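Local coordinates for protein transcriptional regulator (NtrC family) (Aquifex aeolicus, PDB 3DZD) that probably activates transcription by sigma54 RNA polymerase, as a response regulator of the NtrC family whose AAA+ ATPase domain binds adenine nucleotide, at residues S14-S17 and A18-E21; E166-A169 and R170-R174; E219-Q223 and G224-L228. All blocks are in the same frame, centred on the assembly; numbering follows the deposited sequence.

Contact 1. Residues S14-S17 and A18-E21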
ATOM      1  N   SER A  14     -23.709   7.220  30.130  1.00 63.19           N
ATOM      2  CA  SER A  14     -22.884   8.029  31.016  1.00 56.40           C
ATOM      3  C   SER A  14     -21.527   7.382  31.268  1.00 55.31           C
ATOM      4  O   SER A  14     -20.485   7.990  31.027  1.00 61.44           O
ATOM      5  CB  SER A  14     -23.596   8.283  32.347  1.00 67.04           C
ATOM      6  OG  SER A  14     -24.564   9.311  32.224  1.00 76.60           O
ATOM      7  N   SER A  15     -21.537   6.153  31.764  1.00 54.18           N
ATOM      8  CA  SER A  15     -20.288   5.464  32.062  1.00 54.32           C
ATOM      9  C   SER A  15     -19.371   5.498  30.848  1.00 53.66           C
ATOM     10  O   SER A  15     -18.236   5.973  30.932  1.00 49.67           O
ATOM     11  CB  SER A  15     -20.553   4.021  32.481  1.00 51.19           C
ATOM     12  OG  SER A  15     -21.302   3.975  33.679  1.00 67.00           O
ATOM     13  N   LEU A  16     -19.871   5.010  29.716  1.00 53.83           N
ATOM     14  CA  LEU A  16     -19.063   4.948  28.506  1.00 52.53           C
ATOM     15  C   LEU A  16     -18.547   6.329  28.114  1.00 52.93           C
ATOM     16  O   LEU A  16     -17.401   6.469  27.685  1.00 48.01           O
ATOM     17  CB  LEU A  16     -19.833   4.312  27.349  1.00 49.97           C
ATOM     18  CG  LEU A  16     -20.307   2.871  27.544  1.00 50.05           C
ATOM     19  CD1 LEU A  16     -20.604   2.257  26.196  1.00 52.10           C
ATOM     20  CD2 LEU A  16     -19.271   2.043  28.279  1.00 48.65           C
ATOM     21  N   SER A  17     -19.384   7.348  28.265  1.00 49.40           N
ATOM     22  CA  SER A  17     -18.953   8.699  27.926  1.00 49.41           C
ATOM     23  C   SER A  17     -17.825   9.156  28.839  1.00 49.10           C
ATOM     24  O   SER A  17     -16.863   9.775  28.381  1.00 54.29           O
ATOM     25  CB  SER A  17     -20.113   9.684  28.000  1.00 50.06           C
ATOM     26  OG  SER A  17     -21.094   9.362  27.041  1.00 54.80           O
ATOM     27  N   ALA A  18     -17.950   8.851  30.129  1.00 57.24           N
ATOM     28  CA  ALA A  18     -16.924   9.202  31.103  1.00 58.71           C
ATOM     29  C   ALA A  18     -15.631   8.490  30.746  1.00 54.53           C
ATOM     30  O   ALA A  18     -14.543   9.054  30.855  1.00 58.51           O
ATOM     31  CB  ALA A  18     -17.369   8.826  32.512  1.00 55.18           C
ATOM     32  N   ILE A  19     -15.764   7.248  30.297  1.00 49.32           N
ATOM     33  CA  ILE A  19     -14.614   6.421  29.963  1.00 49.96           C
ATOM     34  C   ILE A  19     -13.950   6.894  28.685  1.00 51.50           C
ATOM     35  O   ILE A  19     -12.737   7.104  28.653  1.00 57.60           O
ATOM     36  CB  ILE A  19     -15.017   4.940  29.842  1.00 50.60           C
ATOM     37  CG1 ILE A  19     -15.430   4.404  31.218  1.00 48.34           C
ATOM     38  CG2 ILE A  19     -13.879   4.124  29.264  1.00 46.81           C
ATOM     39  CD1 ILE A  19     -16.385   3.235  31.161  1.00 48.50           C
ATOM     40  N   LEU A  20     -14.750   7.072  27.636  1.00 46.95           N
ATOM     41  CA  LEU A  20     -14.235   7.500  26.342  1.00 46.34           C
ATOM     42  C   LEU A  20     -13.532   8.837  26.471  1.00 49.79           C
ATOM     43  O   LEU A  20     -12.405   9.001  26.013  1.00 48.85           O
ATOM     44  CB  LEU A  20     -15.366   7.603  25.317  1.00 46.51           C
ATOM     45  CG  LEU A  20     -15.992   6.267  24.908  1.00 46.44           C
ATOM     46  CD1 LEU A  20     -17.252   6.477  24.085  1.00 46.67           C
ATOM     47  CD2 LEU A  20     -14.988   5.422  24.138  1.00 45.62           C
ATOM     48  N   GLU A  21     -14.212   9.795  27.091  1.00 76.86           N
ATOM     49  CA  GLU A  21     -13.657  11.128  27.279  1.00 76.89           C
ATOM     50  C   GLU A  21     -12.357  11.062  28.073  1.00 79.92           C
ATOM     51  O   GLU A  21     -11.400  11.774  27.772  1.00 74.43           O
ATOM     52  CB  GLU A  21     -14.668  12.023  27.991  1.00 83.01           C
ATOM     53  CG  GLU A  21     -14.284  13.492  28.037  1.00 87.55           C
ATOM     54  CD  GLU A  21     -15.336  14.339  28.731  1.00100.58           C
ATOM     55  OE1 GLU A  21     -16.459  13.824  28.952  1.00 94.60           O
ATOM     56  OE2 GLU A  21     -15.042  15.514  29.055  1.00 94.82           O
TER
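Leu16 and Ile19 put their methyl ends together on one side of helix 10-22, CD2 of Leu16 lying 4.2 Å from CD1 of Ile19, a loose apolar touch between side chains three residues apart. Ile19 runs back along its own helix: with CG1 anti to the carbonyl carbon (chi1 -67°), CG1 and CD1 both come over the carbonyl oxygen of Ser15, CD1 at 3.3 Å from Ser15 O. Leu20 takes the same kind of turn, CG beside its backbone N, and rests CG 3.1 Å from Leu16 O. Those two oxygens are already engaged in the helix: Ile19 N bonds to Ser15 O at 2.9 Å, and Leu20 N to Leu16 O at 2.7 Å and nearly straight, 171°. Ala18 N to Ser14 O and Glu21 N to Ser17 O complete a run of four consecutive i to i+4 hydrogen bonds. Two serine hydroxyls look backward, Ser15 OG to Ser11 O and Ser17 OG to Thr13 O. Leu16, Ile19 and Leu20 all reach Phe108 of helix 105-119, while Leu16 and Leu20 also touch strand 2-6. Were Ile19 cut back to an alanine, Leu16 CD2 would probably lose its methyl neighbour and a gap open against Phe108 and Leu109. The chemistry is that of an amphipathic helix: aliphatic side chains bind it to the receiver-domain core, and Ser15 and Ser17 spend their hydroxyls on carbonyls one turn back.

Contact 2. Residues E166-A169 and R170-R174. With ADP (adenosine-5'-diphosphate), chain C.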
ATOM      1  N   GLU A 166       5.212  -7.185 -17.051  1.00 41.10           N
ATOM      2  CA  GLU A 166       4.737  -6.881 -15.706  1.00 43.27           C
ATOM      3  C   GLU A 166       3.269  -6.448 -15.690  1.00 43.97           C
ATOM      4  O   GLU A 166       2.509  -6.810 -14.785  1.00 44.25           O
ATOM      5  CB  GLU A 166       5.614  -5.829 -15.016  1.00 49.93           C
ATOM      6  CG  GLU A 166       4.985  -5.292 -13.733  1.00 53.95           C
ATOM      7  CD  GLU A 166       5.921  -4.433 -12.887  1.00 63.19           C
ATOM      8  OE1 GLU A 166       7.140  -4.722 -12.816  1.00 62.10           O
ATOM      9  OE2 GLU A 166       5.414  -3.471 -12.266  1.00 60.59           O
ATOM     10  N   ILE A 167       2.864  -5.672 -16.685  1.00 36.59           N
ATOM     11  CA  ILE A 167       1.461  -5.284 -16.784  1.00 37.67           C
ATOM     12  C   ILE A 167       0.566  -6.511 -16.842  1.00 42.44           C
ATOM     13  O   ILE A 167      -0.462  -6.569 -16.169  1.00 44.97           O
ATOM     14  CB  ILE A 167       1.169  -4.447 -18.022  1.00 38.78           C
ATOM     15  CG1 ILE A 167       1.856  -3.081 -17.923  1.00 46.79           C
ATOM     16  CG2 ILE A 167      -0.321  -4.287 -18.187  1.00 37.23           C
ATOM     17  CD1 ILE A 167       1.433  -2.115 -19.016  1.00 51.46           C
ATOM     18  N   VAL A 168       0.942  -7.486 -17.664  1.00 37.03           N
ATOM     19  CA  VAL A 168       0.128  -8.676 -17.806  1.00 37.14           C
ATOM     20  C   VAL A 168       0.036  -9.398 -16.461  1.00 37.19           C
ATOM     21  O   VAL A 168      -1.037  -9.868 -16.067  1.00 37.19           O
ATOM     22  CB  VAL A 168       0.689  -9.629 -18.878  1.00 37.39           C
ATOM     23  CG1 VAL A 168      -0.152 -10.897 -18.947  1.00 37.73           C
ATOM     24  CG2 VAL A 168       0.739  -8.937 -20.228  1.00 37.55           C
ATOM     25  N   ALA A 169       1.167  -9.475 -15.768  1.00 37.25           N
ATOM     26  CA  ALA A 169       1.249 -10.105 -14.453  1.00 36.88           C
ATOM     27  C   ALA A 169       0.320  -9.443 -13.418  1.00 37.12           C
ATOM     28  O   ALA A 169      -0.375 -10.136 -12.672  1.00 37.31           O
ATOM     29  CB  ALA A 169       2.689 -10.119 -13.963  1.00 37.21           C
ATOM     30  N   ARG A 170       0.300  -8.115 -13.378  1.00 38.87           N
ATOM     31  CA  ARG A 170      -0.614  -7.392 -12.487  1.00 39.20           C
ATOM     32  C   ARG A 170      -2.065  -7.617 -12.863  1.00 46.69           C
ATOM     33  O   ARG A 170      -2.931  -7.760 -11.996  1.00 44.69           O
ATOM     34  CB  ARG A 170      -0.313  -5.894 -12.478  1.00 36.44           C
ATOM     35  CG  ARG A 170       0.932  -5.536 -11.689  1.00 36.25           C
ATOM     36  CD  ARG A 170       1.157  -4.036 -11.629  1.00 38.43           C
ATOM     37  NE  ARG A 170       2.448  -3.751 -11.001  1.00 47.64           N
ATOM     38  CZ  ARG A 170       2.654  -3.764  -9.683  1.00 50.59           C
ATOM     39  NH1 ARG A 170       1.646  -4.038  -8.854  1.00 49.10           N
ATOM     40  NH2 ARG A 170       3.860  -3.500  -9.195  1.00 43.06           N
ATOM     41  N   LEU A 171      -2.330  -7.639 -14.164  1.00 37.38           N
ATOM     42  CA  LEU A 171      -3.670  -7.922 -14.642  1.00 37.28           C
ATOM     43  C   LEU A 171      -4.103  -9.271 -14.116  1.00 41.17           C
ATOM     44  O   LEU A 171      -5.189  -9.403 -13.557  1.00 48.29           O
ATOM     45  CB  LEU A 171      -3.726  -7.895 -16.170  1.00 40.79           C
ATOM     46  CG  LEU A 171      -3.614  -6.484 -16.763  1.00 48.00           C
ATOM     47  CD1 LEU A 171      -3.664  -6.513 -18.291  1.00 43.49           C
ATOM     48  CD2 LEU A 171      -4.708  -5.568 -16.203  1.00 44.03           C
ATOM     49  N   ILE A 172      -3.240 -10.273 -14.287  1.00 38.34           N
ATOM     50  CA  ILE A 172      -3.538 -11.638 -13.852  1.00 37.57           C
ATOM     51  C   ILE A 172      -3.848 -11.670 -12.356  1.00 37.47           C
ATOM     52  O   ILE A 172      -4.836 -12.264 -11.936  1.00 39.95           O
ATOM     53  CB  ILE A 172      -2.363 -12.607 -14.158  1.00 41.28           C
ATOM     54  CG1 ILE A 172      -2.268 -12.893 -15.664  1.00 40.56           C
ATOM     55  CG2 ILE A 172      -2.512 -13.903 -13.373  1.00 37.70           C
ATOM     56  CD1 ILE A 172      -0.975 -13.566 -16.074  1.00 37.77           C
ATOM     57  N   HIS A 173      -2.999 -11.032 -11.558  1.00 42.36           N
ATOM     58  CA  HIS A 173      -3.220 -10.948 -10.123  1.00 38.33           C
ATOM     59  C   HIS A 173      -4.587 -10.324  -9.839  1.00 45.76           C
ATOM     60  O   HIS A 173      -5.428 -10.915  -9.156  1.00 44.90           O
ATOM     61  CB  HIS A 173      -2.109 -10.139  -9.460  1.00 36.94           C
ATOM     62  CG  HIS A 173      -2.356  -9.849  -8.012  1.00 43.80           C
ATOM     63  ND1 HIS A 173      -2.328 -10.828  -7.041  1.00 44.78           N
ATOM     64  CD2 HIS A 173      -2.645  -8.690  -7.371  1.00 42.13           C
ATOM     65  CE1 HIS A 173      -2.590 -10.285  -5.864  1.00 44.36           C
ATOM     66  NE2 HIS A 173      -2.782  -8.988  -6.037  1.00 39.99           N
ATOM     67  N   ARG A 174      -4.801  -9.133 -10.387  1.00 49.08           N
ATOM     68  CA  ARG A 174      -6.082  -8.438 -10.293  1.00 52.06           C
ATOM     69  C   ARG A 174      -7.289  -9.349 -10.533  1.00 56.71           C
ATOM     70  O   ARG A 174      -8.220  -9.370  -9.734  1.00 55.68           O
ATOM     71  CB  ARG A 174      -6.116  -7.279 -11.291  1.00 55.25           C
ATOM     72  CG  ARG A 174      -7.316  -6.366 -11.139  1.00 58.53           C
ATOM     73  CD  ARG A 174      -7.204  -5.549  -9.865  1.00 72.98           C
ATOM     74  NE  ARG A 174      -5.917  -4.865  -9.759  1.00 74.60           N
ATOM     75  CZ  ARG A 174      -5.699  -3.621 -10.176  1.00 77.77           C
ATOM     76  NH1 ARG A 174      -6.685  -2.925 -10.727  1.00 76.09           N
ATOM     77  NH2 ARG A 174      -4.498  -3.069 -10.042  1.00 76.69           N
TER
HETATM   78  PB  ADP C 370       8.802  -5.606 -19.347  0.52 45.33           P
HETATM   79  O1B ADP C 370       8.076  -5.864 -18.042  0.77 43.69           O
HETATM   80  O2B ADP C 370      10.311  -5.647 -19.245  0.88 52.43           O
HETATM   81  O3B ADP C 370       8.305  -6.421 -20.502  1.00 39.04           O
HETATM   82  PA  ADP C 370       7.681  -2.961 -18.935  1.00 49.22           P
HETATM   83  O1A ADP C 370       6.194  -3.160 -19.035  1.00 58.16           O
HETATM   84  O2A ADP C 370       8.284  -2.887 -17.547  1.00 57.69           O
HETATM   85  O3A ADP C 370       8.422  -4.099 -19.822  1.00 55.33           O
HETATM   86  O5' ADP C 370       8.068  -1.602 -19.705  1.00 50.97           O
HETATM   87  C5' ADP C 370       7.102  -0.905 -20.480  1.00 44.76           C
HETATM   88  C4' ADP C 370       6.811   0.475 -19.925  1.00 44.12           C
HETATM   89  O4' ADP C 370       5.725   0.981 -20.691  1.00 41.32           O
HETATM   90  C3' ADP C 370       6.257   0.378 -18.519  1.00 50.68           C
HETATM   91  O3' ADP C 370       6.362   1.663 -17.895  1.00 50.81           O
HETATM   92  C2' ADP C 370       4.786   0.105 -18.683  1.00 45.50           C
HETATM   93  O2' ADP C 370       4.114   0.883 -17.690  1.00 44.81           O
HETATM   94  C1' ADP C 370       4.475   0.685 -20.046  1.00 42.19           C
HETATM   95  N9  ADP C 370       3.729  -0.269 -20.893  1.00 39.98           N
HETATM   96  C8  ADP C 370       4.223  -1.410 -21.407  1.00 39.52           C
HETATM   97  N7  ADP C 370       3.311  -2.049 -22.164  1.00 37.07           N
HETATM   98  C5  ADP C 370       2.194  -1.302 -22.144  1.00 37.10           C
HETATM   99  C6  ADP C 370       0.842  -1.414 -22.734  1.00 39.84           C
HETATM  100  N6  ADP C 370       0.512  -2.475 -23.518  1.00 46.23           N
HETATM  101  N1  ADP C 370      -0.033  -0.425 -22.474  1.00 43.68           N
HETATM  102  C2  ADP C 370       0.303   0.626 -21.703  1.00 43.39           C
HETATM  103  N3  ADP C 370       1.506   0.792 -21.127  1.00 41.99           N
HETATM  104  C4  ADP C 370       2.475  -0.126 -21.311  1.00 39.30           C
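A salt bridge between Glu166 and Arg170, one turn apart, marks this local contact within helix 165-176, the helix that follows the P-loop of the AAA+ domain and starts at the diphosphate of the bound ADP. The two side chains run side by side in the same direction. Glu166 has CG anti to its backbone N (chi1 168°) and is extended beyond it, which carries OE2 along the helix to the edge of the guanidinium. There Arg170 NE donates to Glu166 OE2 at 3.2 Å, close to the guanidinium plane, and Arg170 NH2 adds a weak bond to the same oxygen at 3.4 Å. The carboxylate is turned 60° from the guanidinium, and NE comes to OE2 from the anti side, 32° out of the carboxylate plane. The nearby carboxylate of Asp184 lies close to Glu166 OE1, and Arg170 may offset some of that like charge.

Glu166 also touches the nucleotide through its backbone N, which gives a weak bond of 3.3 Å to O1B of ADP; ADP is also hydrogen-bonded by Gly162 N and Lys165 N. Ile167 meets the base, its CD1 3.2 Å from ADP C4. On the helix flanks, Ile167 CG2 packs 4.0 Å from Leu171 CD1, and Val168 CG1 meets Ile172 CD1 at the same separation, alongside the regular i to i+4 backbone bonds, such as Leu171 N to Ile167 O.

Outside the helix, Val168, Leu171 and Ile172 pack on Ile145 of helix 136-149, Ala169 and Ile172 lie on Ile267 of strand 265-270, and Ala169 and Arg170 reach Phe182 of strand 182-186, which sets the helix against the parallel sheet.

Contact 3. Residues E219-Q223 and G224-L228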
ATOM      1  N   GLU A 219       7.536 -14.557   1.634  1.00 61.25           N
ATOM      2  CA  GLU A 219       6.636 -14.298   2.746  1.00 67.28           C
ATOM      3  C   GLU A 219       5.718 -13.096   2.513  1.00 59.89           C
ATOM      4  O   GLU A 219       4.562 -13.097   2.937  1.00 55.26           O
ATOM      5  CB  GLU A 219       7.474 -14.070   3.999  1.00 66.07           C
ATOM      6  CG  GLU A 219       6.693 -13.874   5.264  1.00 73.26           C
ATOM      7  CD  GLU A 219       7.607 -13.827   6.470  1.00 83.56           C
ATOM      8  OE1 GLU A 219       8.830 -14.016   6.282  1.00 81.38           O
ATOM      9  OE2 GLU A 219       7.107 -13.606   7.595  1.00 90.41           O
ATOM     10  N   LEU A 220       6.238 -12.069   1.849  1.00 45.65           N
ATOM     11  CA  LEU A 220       5.460 -10.858   1.588  1.00 46.98           C
ATOM     12  C   LEU A 220       4.343 -11.121   0.584  1.00 49.20           C
ATOM     13  O   LEU A 220       3.402 -10.338   0.464  1.00 48.71           O
ATOM     14  CB  LEU A 220       6.366  -9.739   1.070  1.00 47.35           C
ATOM     15  CG  LEU A 220       7.303  -9.099   2.098  1.00 49.98           C
ATOM     16  CD1 LEU A 220       8.499  -8.455   1.425  1.00 48.31           C
ATOM     17  CD2 LEU A 220       6.556  -8.088   2.938  1.00 50.80           C
ATOM     18  N   ALA A 221       4.450 -12.233  -0.135  1.00 41.86           N
ATOM     19  CA  ALA A 221       3.491 -12.553  -1.183  1.00 41.44           C
ATOM     20  C   ALA A 221       2.394 -13.494  -0.696  1.00 37.65           C
ATOM     21  O   ALA A 221       1.535 -13.903  -1.468  1.00 38.07           O
ATOM     22  CB  ALA A 221       4.206 -13.140  -2.387  1.00 43.62           C
ATOM     23  N   ASP A 222       2.432 -13.826   0.590  1.00 42.99           N
ATOM     24  CA  ASP A 222       1.429 -14.693   1.197  1.00 38.02           C
ATOM     25  C   ASP A 222       0.020 -14.302   0.765  1.00 37.58           C
ATOM     26  O   ASP A 222      -0.379 -13.140   0.862  1.00 37.45           O
ATOM     27  CB  ASP A 222       1.543 -14.650   2.721  1.00 48.81           C
ATOM     28  CG  ASP A 222       0.890 -15.854   3.398  1.00 50.86           C
ATOM     29  OD1 ASP A 222       0.625 -16.878   2.725  1.00 43.28           O
ATOM     30  OD2 ASP A 222       0.653 -15.771   4.618  1.00 61.22           O
ATOM     31  N   GLN A 223      -0.717 -15.289   0.274  1.00 40.16           N
ATOM     32  CA  GLN A 223      -2.074 -15.098  -0.242  1.00 46.92           C
ATOM     33  C   GLN A 223      -2.153 -14.108  -1.401  1.00 46.70           C
ATOM     34  O   GLN A 223      -3.235 -13.664  -1.771  1.00 44.35           O
ATOM     35  CB  GLN A 223      -3.039 -14.694   0.871  1.00 52.52           C
ATOM     36  CG  GLN A 223      -3.092 -15.694   2.022  1.00 63.26           C
ATOM     37  CD  GLN A 223      -4.338 -15.534   2.875  1.00 66.68           C
ATOM     38  OE1 GLN A 223      -5.443 -15.901   2.459  1.00 77.39           O
ATOM     39  NE2 GLN A 223      -4.169 -14.989   4.074  1.00 70.56           N
ATOM     40  N   GLY A 224      -1.002 -13.778  -1.976  1.00 39.59           N
ATOM     41  CA  GLY A 224      -0.949 -12.924  -3.143  1.00 40.69           C
ATOM     42  C   GLY A 224      -0.211 -13.559  -4.309  1.00 37.32           C
ATOM     43  O   GLY A 224      -0.238 -14.772  -4.508  1.00 41.41           O
ATOM     44  N   THR A 225       0.469 -12.724  -5.077  1.00 38.43           N
ATOM     45  CA  THR A 225       1.117 -13.170  -6.299  1.00 42.32           C
ATOM     46  C   THR A 225       2.550 -12.696  -6.279  1.00 44.39           C
ATOM     47  O   THR A 225       2.821 -11.515  -6.079  1.00 42.85           O
ATOM     48  CB  THR A 225       0.415 -12.603  -7.544  1.00 43.64           C
ATOM     49  OG1 THR A 225      -0.920 -13.122  -7.614  1.00 46.70           O
ATOM     50  CG2 THR A 225       1.172 -12.974  -8.816  1.00 46.19           C
ATOM     51  N   LEU A 226       3.467 -13.634  -6.456  1.00 37.95           N
ATOM     52  CA  LEU A 226       4.883 -13.321  -6.542  1.00 43.06           C
ATOM     53  C   LEU A 226       5.272 -13.304  -8.017  1.00 37.22           C
ATOM     54  O   LEU A 226       5.131 -14.318  -8.697  1.00 37.36           O
ATOM     55  CB  LEU A 226       5.691 -14.387  -5.803  1.00 37.26           C
ATOM     56  CG  LEU A 226       7.198 -14.184  -5.725  1.00 37.34           C
ATOM     57  CD1 LEU A 226       7.524 -13.069  -4.748  1.00 39.81           C
ATOM     58  CD2 LEU A 226       7.883 -15.480  -5.320  1.00 38.13           C
ATOM     59  N   PHE A 227       5.741 -12.151  -8.496  1.00 36.99           N
ATOM     60  CA  PHE A 227       6.198 -11.986  -9.881  1.00 36.96           C
ATOM     61  C   PHE A 227       7.720 -12.010  -9.945  1.00 38.89           C
ATOM     62  O   PHE A 227       8.390 -11.113  -9.426  1.00 44.81           O
ATOM     63  CB  PHE A 227       5.664 -10.679 -10.482  1.00 36.71           C
ATOM     64  CG  PHE A 227       6.176 -10.374 -11.884  1.00 36.73           C
ATOM     65  CD1 PHE A 227       5.998 -11.271 -12.922  1.00 39.40           C
ATOM     66  CD2 PHE A 227       6.811  -9.167 -12.160  1.00 37.56           C
ATOM     67  CE1 PHE A 227       6.454 -10.984 -14.197  1.00 40.30           C
ATOM     68  CE2 PHE A 227       7.266  -8.878 -13.430  1.00 47.53           C
ATOM     69  CZ  PHE A 227       7.087  -9.787 -14.452  1.00 48.06           C
ATOM     70  N   LEU A 228       8.262 -13.046 -10.577  1.00 37.32           N
ATOM     71  CA  LEU A 228       9.703 -13.180 -10.749  1.00 37.50           C
ATOM     72  C   LEU A 228      10.125 -12.673 -12.120  1.00 38.30           C
ATOM     73  O   LEU A 228      10.015 -13.397 -13.114  1.00 37.72           O
ATOM     74  CB  LEU A 228      10.104 -14.641 -10.607  1.00 37.79           C
ATOM     75  CG  LEU A 228       9.763 -15.295  -9.266  1.00 38.10           C
ATOM     76  CD1 LEU A 228      10.007 -16.775  -9.325  1.00 38.29           C
ATOM     77  CD2 LEU A 228      10.564 -14.644  -8.121  1.00 37.79           C
TER
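Ala221 to Gly224 form a type II beta turn that takes the chain from the end of helix 217-220 into strand 225-229. Gly224 N donates to Ala221 O across it at 2.6 Å, and the bond is bent to 145° at the hydrogen. Asp222 has the extended angles expected at the second position of such a turn, and Gln223, at the third, has a positive phi of 59°. At Gly224, which leads on into the strand, a beta carbon would come tight against Ala221 O.

Across the turn, the side chains of Ala221 and Leu226 meet. Ala221 points its methyl toward the strand, where CB lies 3.9 Å from Leu226 CB and 4.1 Å from Leu226 CD1. Leu226 meets the alanine with CB, and its CG, anti to the backbone N (chi1 -177°), brings CD1 alongside as well; Val183 of strand 182-186 touches the pair. Asp222 and Gln223 face the other way; Asp222 OD2 makes a weak hydrogen bond to Tyr119 OH of the second subunit, and Gln223 packs on Ser120 of that subunit.

Strand 225-229 runs parallel between strands 182-186 and 265-270, so this is a tight helix-to-strand connection entering the central sheet of a P-loop AAA+ domain.

Along the chain the three contacts follow in series. Contact 1 belongs to the receiver domain, on the helix of the beta-alpha-beta unit 2-6, 10-22, 26-30, with its centre about 49 Å from that of contact 2 and about 44 Å from that of contact 3; neither is touched by it. Contacts 2 and 3 share the ATPase domain, their centres about 13 Å apart, where helix 165-176 packs against strand 225-229. His173 ND1 lies 2.8 Å from Thr225 OG1, a probable hydrogen bond, and Ala169 and Glu166 both pack on Phe227. The nucleotide-binding helix is thus tied to the central sheet, while the receiver helix belongs to a separate module.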